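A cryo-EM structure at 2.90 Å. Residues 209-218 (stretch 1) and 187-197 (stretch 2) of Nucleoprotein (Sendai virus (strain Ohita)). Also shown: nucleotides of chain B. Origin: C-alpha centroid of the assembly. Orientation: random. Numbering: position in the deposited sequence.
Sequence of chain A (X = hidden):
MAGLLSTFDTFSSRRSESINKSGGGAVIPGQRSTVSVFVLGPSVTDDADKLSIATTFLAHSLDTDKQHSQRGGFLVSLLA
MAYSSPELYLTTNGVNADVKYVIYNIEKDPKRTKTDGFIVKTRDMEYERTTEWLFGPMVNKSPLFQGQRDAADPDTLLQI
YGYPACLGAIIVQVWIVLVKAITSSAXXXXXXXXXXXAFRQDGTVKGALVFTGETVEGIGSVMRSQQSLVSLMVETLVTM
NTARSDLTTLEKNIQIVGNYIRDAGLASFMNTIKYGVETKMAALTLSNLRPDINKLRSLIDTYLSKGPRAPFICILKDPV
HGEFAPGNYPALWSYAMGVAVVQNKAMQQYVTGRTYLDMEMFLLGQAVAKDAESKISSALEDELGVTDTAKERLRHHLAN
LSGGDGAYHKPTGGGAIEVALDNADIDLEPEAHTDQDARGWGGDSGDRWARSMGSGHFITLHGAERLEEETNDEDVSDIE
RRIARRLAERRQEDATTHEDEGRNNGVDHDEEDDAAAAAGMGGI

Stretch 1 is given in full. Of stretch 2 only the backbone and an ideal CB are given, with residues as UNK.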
# COMPACT_ATOMS: atom_id res chain seq x y z
N LEU A 209 22.08 3.16 0.40
CA LEU A 209 21.12 2.14 -0.01
C LEU A 209 19.78 2.74 -0.40
O LEU A 209 18.76 2.03 -0.37
CB LEU A 209 20.93 1.12 1.11
CG LEU A 209 22.14 0.26 1.45
CD1 LEU A 209 21.87 -0.48 2.72
CD2 LEU A 209 22.46 -0.71 0.33
N VAL A 210 19.74 4.01 -0.78
CA VAL A 210 18.50 4.64 -1.21
C VAL A 210 18.26 4.30 -2.67
O VAL A 210 19.06 4.65 -3.54
CB VAL A 210 18.55 6.15 -0.99
CG1 VAL A 210 17.39 6.82 -1.68
CG2 VAL A 210 18.54 6.47 0.48
N PHE A 211 17.14 3.63 -2.95
CA PHE A 211 16.80 3.25 -4.32
C PHE A 211 16.86 4.46 -5.24
O PHE A 211 16.47 5.57 -4.87
CB PHE A 211 15.40 2.65 -4.38
CG PHE A 211 15.28 1.29 -3.79
CD1 PHE A 211 16.39 0.62 -3.31
CD2 PHE A 211 14.06 0.66 -3.71
CE1 PHE A 211 16.27 -0.63 -2.77
CE2 PHE A 211 13.94 -0.59 -3.18
CZ PHE A 211 15.05 -1.23 -2.70
N THR A 212 17.34 4.24 -6.46
CA THR A 212 17.16 5.24 -7.49
C THR A 212 15.71 5.26 -7.95
O THR A 212 14.92 4.38 -7.62
CB THR A 212 18.08 4.96 -8.68
OG1 THR A 212 18.03 3.57 -9.00
CG2 THR A 212 19.49 5.34 -8.36
N GLY A 213 15.35 6.29 -8.71
CA GLY A 213 14.02 6.33 -9.29
C GLY A 213 13.77 5.17 -10.22
O GLY A 213 12.67 4.62 -10.27
N GLU A 214 14.80 4.76 -10.97
CA GLU A 214 14.65 3.65 -11.91
C GLU A 214 14.39 2.34 -11.17
O GLU A 214 13.57 1.53 -11.61
CB GLU A 214 15.89 3.55 -12.78
CG GLU A 214 16.23 4.82 -13.54
CD GLU A 214 17.08 5.77 -12.72
OE1 GLU A 214 18.33 5.66 -12.79
OE2 GLU A 214 16.51 6.63 -12.02
N THR A 215 15.10 2.11 -10.06
CA THR A 215 14.82 0.95 -9.24
C THR A 215 13.39 0.98 -8.72
O THR A 215 12.70 -0.05 -8.70
CB THR A 215 15.80 0.89 -8.07
OG1 THR A 215 17.13 0.80 -8.58
CG2 THR A 215 15.51 -0.30 -7.17
N VAL A 216 12.95 2.16 -8.27
CA VAL A 216 11.57 2.31 -7.73
C VAL A 216 10.56 2.01 -8.85
O VAL A 216 9.60 1.27 -8.59
CB VAL A 216 11.36 3.72 -7.16
CG1 VAL A 216 9.90 3.98 -6.80
CG2 VAL A 216 12.26 3.99 -5.96
N GLU A 217 10.82 2.53 -10.05
CA GLU A 217 9.91 2.30 -11.21
C GLU A 217 9.91 0.81 -11.57
O GLU A 217 8.82 0.26 -11.79
CB GLU A 217 10.37 3.14 -12.40
CG GLU A 217 10.41 4.63 -12.10
CD GLU A 217 9.08 5.22 -11.68
OE1 GLU A 217 9.08 6.33 -11.13
OE2 GLU A 217 8.05 4.56 -11.92
N GLY A 218 11.10 0.19 -11.59
CA GLY A 218 11.22 -1.24 -11.94
C GLY A 218 10.52 -2.13 -10.93
O GLY A 218 9.81 -3.06 -11.36
N UNK A 187 2.35 8.54 -9.79
CA UNK A 187 2.99 9.26 -8.70
C UNK A 187 3.80 8.34 -7.82
O UNK A 187 3.90 8.58 -6.61
CB UNK A 187 1.94 9.99 -7.86
N UNK A 188 4.38 7.30 -8.41
CA UNK A 188 5.10 6.30 -7.63
C UNK A 188 6.49 6.78 -7.23
O UNK A 188 6.92 6.52 -6.11
CB UNK A 188 5.21 5.00 -8.42
N UNK A 189 7.20 7.47 -8.12
CA UNK A 189 8.55 7.91 -7.78
C UNK A 189 8.51 9.05 -6.76
O UNK A 189 9.21 9.00 -5.74
CB UNK A 189 9.30 8.35 -9.04
N UNK A 190 7.71 10.07 -7.04
CA UNK A 190 7.54 11.17 -6.10
C UNK A 190 7.02 10.68 -4.76
O UNK A 190 7.53 11.05 -3.70
CB UNK A 190 6.59 12.22 -6.68
N UNK A 191 5.99 9.82 -4.80
CA UNK A 191 5.44 9.30 -3.56
C UNK A 191 6.41 8.40 -2.82
O UNK A 191 6.42 8.37 -1.59
CB UNK A 191 4.15 8.53 -3.84
N UNK A 192 7.24 7.68 -3.57
CA UNK A 192 8.26 6.85 -2.94
C UNK A 192 9.23 7.70 -2.16
O UNK A 192 9.56 7.39 -1.01
CB UNK A 192 9.01 6.02 -3.99
N UNK A 193 9.73 8.77 -2.77
CA UNK A 193 10.73 9.56 -2.06
C UNK A 193 10.10 10.37 -0.94
O UNK A 193 10.74 10.64 0.08
CB UNK A 193 11.46 10.49 -3.03
N UNK A 194 8.82 10.71 -1.09
CA UNK A 194 8.10 11.35 0.00
C UNK A 194 7.97 10.41 1.20
O UNK A 194 8.15 10.83 2.35
CB UNK A 194 6.72 11.80 -0.47
N UNK A 195 7.60 9.16 0.92
CA UNK A 195 7.48 8.11 1.98
C UNK A 195 8.87 7.80 2.56
O UNK A 195 8.98 7.66 3.79
CB UNK A 195 6.85 6.83 1.42
N UNK A 196 9.89 7.73 1.69
CA UNK A 196 11.29 7.40 2.06
C UNK A 196 11.94 8.49 2.93
O UNK A 196 12.89 8.17 3.65
CB UNK A 196 12.13 7.19 0.80
N UNK A 197 11.41 9.72 2.85
CA UNK A 197 11.96 10.88 3.58
C UNK A 197 11.88 10.63 5.09
O UNK A 197 12.87 10.93 5.78
CB UNK A 197 11.21 12.16 3.21
P U B 6 2.39 13.88 3.19
OP1 U B 6 3.40 14.92 3.45
OP2 U B 6 2.63 12.90 2.12
O5' U B 6 2.13 13.08 4.53
C5' U B 6 1.58 13.72 5.68
C4' U B 6 1.06 12.72 6.67
O4' U B 6 -0.18 12.16 6.18
C3' U B 6 1.93 11.50 6.90
O3' U B 6 3.06 11.75 7.74
C2' U B 6 0.93 10.50 7.45
O2' U B 6 0.63 10.77 8.81
C1' U B 6 -0.31 10.82 6.62
N1 U B 6 -0.44 9.92 5.44
C2 U B 6 -1.13 8.74 5.61
O2 U B 6 -1.65 8.41 6.65
N3 U B 6 -1.21 7.93 4.52
C4 U B 6 -0.67 8.17 3.29
O4 U B 6 -0.83 7.33 2.41
C5 U B 6 0.04 9.40 3.19
C6 U B 6 0.13 10.21 4.23

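Stretch 2 runs as a helix from position 188 onward, its axis passing 9.5 Å from that of helix 213-218 at an angle of 111°. Position 187 is the N-cap, with its CB direction away from stretch 1; small or capping residues would suit it, and it is Gly187, whose O accepts from the backbone N of position 191 (3.0 Å).

At 188 the CB points toward stretch 1, 5.1 Å from Val216 CG1, which favours a medium aliphatic chain. Leu188 fills the site: its CG lies 3.8 Å from Val216 CG1, and its CD2 packs 3.6 Å from Val216 O.

Position 189 points sideways, but the carboxylates of Glu217 and Glu214 lie within reach of a long chain, so lysine or arginine would be apt. Arg189 bends its end back across Gly213. NE donates to Glu217 OE1 (3.1 Å) in a salt bridge, although that oxygen is modelled too close to Arg189 CB and its place is less sure. NH1 makes a long salt bridge with Glu214 OE2 (3.9 Å). Gly213 CA lies over one face of the guanidinium, 3.5 Å from Arg189 NH1; an ideal CB on Gly213 would clash with that nitrogen, at 2.0 Å.

Position 190 points away and would accept many residues, polar ones included; it is Lys190. At 191 stretch 1 is out of reach, but an ideal CB falls 2.8 Å from the O of Gly187, a clash that favours glycine, and Gly191 is found.

The CB of 192 points toward stretch 1, 3.6 Å from Val216 CG1, with Phe211 farther along, so a large apolar or aromatic chain suits it. Phe192 receives Val216 CG2 over its ring face, 3.3 Å from the centroid of the Phe192 ring in a CH-pi contact, while its CZ reaches Phe211 CB at 3.9 Å.

At 193 the CB is sideways with nothing near, so only a long chain could reach the turn at 210-213; aromatic or long aliphatic residues would serve. Phe193 sets its ring edge against this turn, CE1 lying 3.5 Å from Phe211 O and CZ 3.9 Å from Gly213 N.

Positions 194 and 195 cannot reach stretch 1, but the nearby phosphate of U6 favours donors or positive charge. Asn194 ND2 donates to U6 OP2 (2.6 Å); Arg195 NH2 bonds weakly to the same OP2 (2.7 Å), and C6 of U6 lies over its guanidinium face.

At 196 the CB points toward Val210, inviting an aliphatic chain; Leu196 CD2 meets Val210 CG1 at 3.3 Å. Position 197, out of reach, tolerates polar residues and is Glu197.

Stretch 2 187-197: GLRKGFFNRLE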
# COMPACT_ATOMS: atom_id res chain seq x y z
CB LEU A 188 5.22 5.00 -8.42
CG LEU A 188 6.27 4.00 -7.93
CD1 LEU A 188 5.93 3.49 -6.55
CD2 LEU A 188 6.39 2.85 -8.90
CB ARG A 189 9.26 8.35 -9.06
CG ARG A 189 10.59 9.01 -8.84
CD ARG A 189 11.09 9.61 -10.13
NE ARG A 189 11.11 8.62 -11.21
CZ ARG A 189 12.20 8.27 -11.88
NH1 ARG A 189 13.36 8.84 -11.59
NH2 ARG A 189 12.12 7.36 -12.84
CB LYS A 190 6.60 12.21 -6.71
CG LYS A 190 6.35 13.42 -5.85
CD LYS A 190 4.90 13.84 -5.91
CE LYS A 190 4.54 14.70 -4.71
NZ LYS A 190 4.80 13.99 -3.43
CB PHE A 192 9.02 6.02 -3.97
CG PHE A 192 10.19 5.29 -3.40
CD1 PHE A 192 11.44 5.86 -3.35
CD2 PHE A 192 10.04 4.02 -2.87
CE1 PHE A 192 12.51 5.19 -2.80
CE2 PHE A 192 11.10 3.36 -2.32
CZ PHE A 192 12.33 3.94 -2.29
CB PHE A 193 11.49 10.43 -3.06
CG PHE A 193 12.41 9.65 -3.92
CD1 PHE A 193 13.44 8.92 -3.36
CD2 PHE A 193 12.22 9.58 -5.28
CE1 PHE A 193 14.28 8.18 -4.15
CE2 PHE A 193 13.06 8.83 -6.07
CZ PHE A 193 14.09 8.13 -5.51
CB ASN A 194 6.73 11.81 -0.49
CG ASN A 194 5.97 12.61 0.54
OD1 ASN A 194 6.47 13.60 1.07
ND2 ASN A 194 4.74 12.19 0.82
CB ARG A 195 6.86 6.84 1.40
CG ARG A 195 5.34 6.83 1.39
CD ARG A 195 4.75 7.40 2.66
NE ARG A 195 4.40 8.80 2.52
CZ ARG A 195 4.39 9.68 3.52
NH1 ARG A 195 4.72 9.29 4.74
NH2 ARG A 195 4.06 10.93 3.29
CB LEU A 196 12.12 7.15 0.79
CG LEU A 196 13.56 6.71 1.04
CD1 LEU A 196 13.60 5.34 1.68
CD2 LEU A 196 14.37 6.73 -0.25
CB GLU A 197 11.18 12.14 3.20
CG GLU A 197 11.81 13.43 3.67
CD GLU A 197 11.07 14.68 3.23
OE1 GLU A 197 10.14 14.56 2.42
OE2 GLU A 197 11.44 15.78 3.70
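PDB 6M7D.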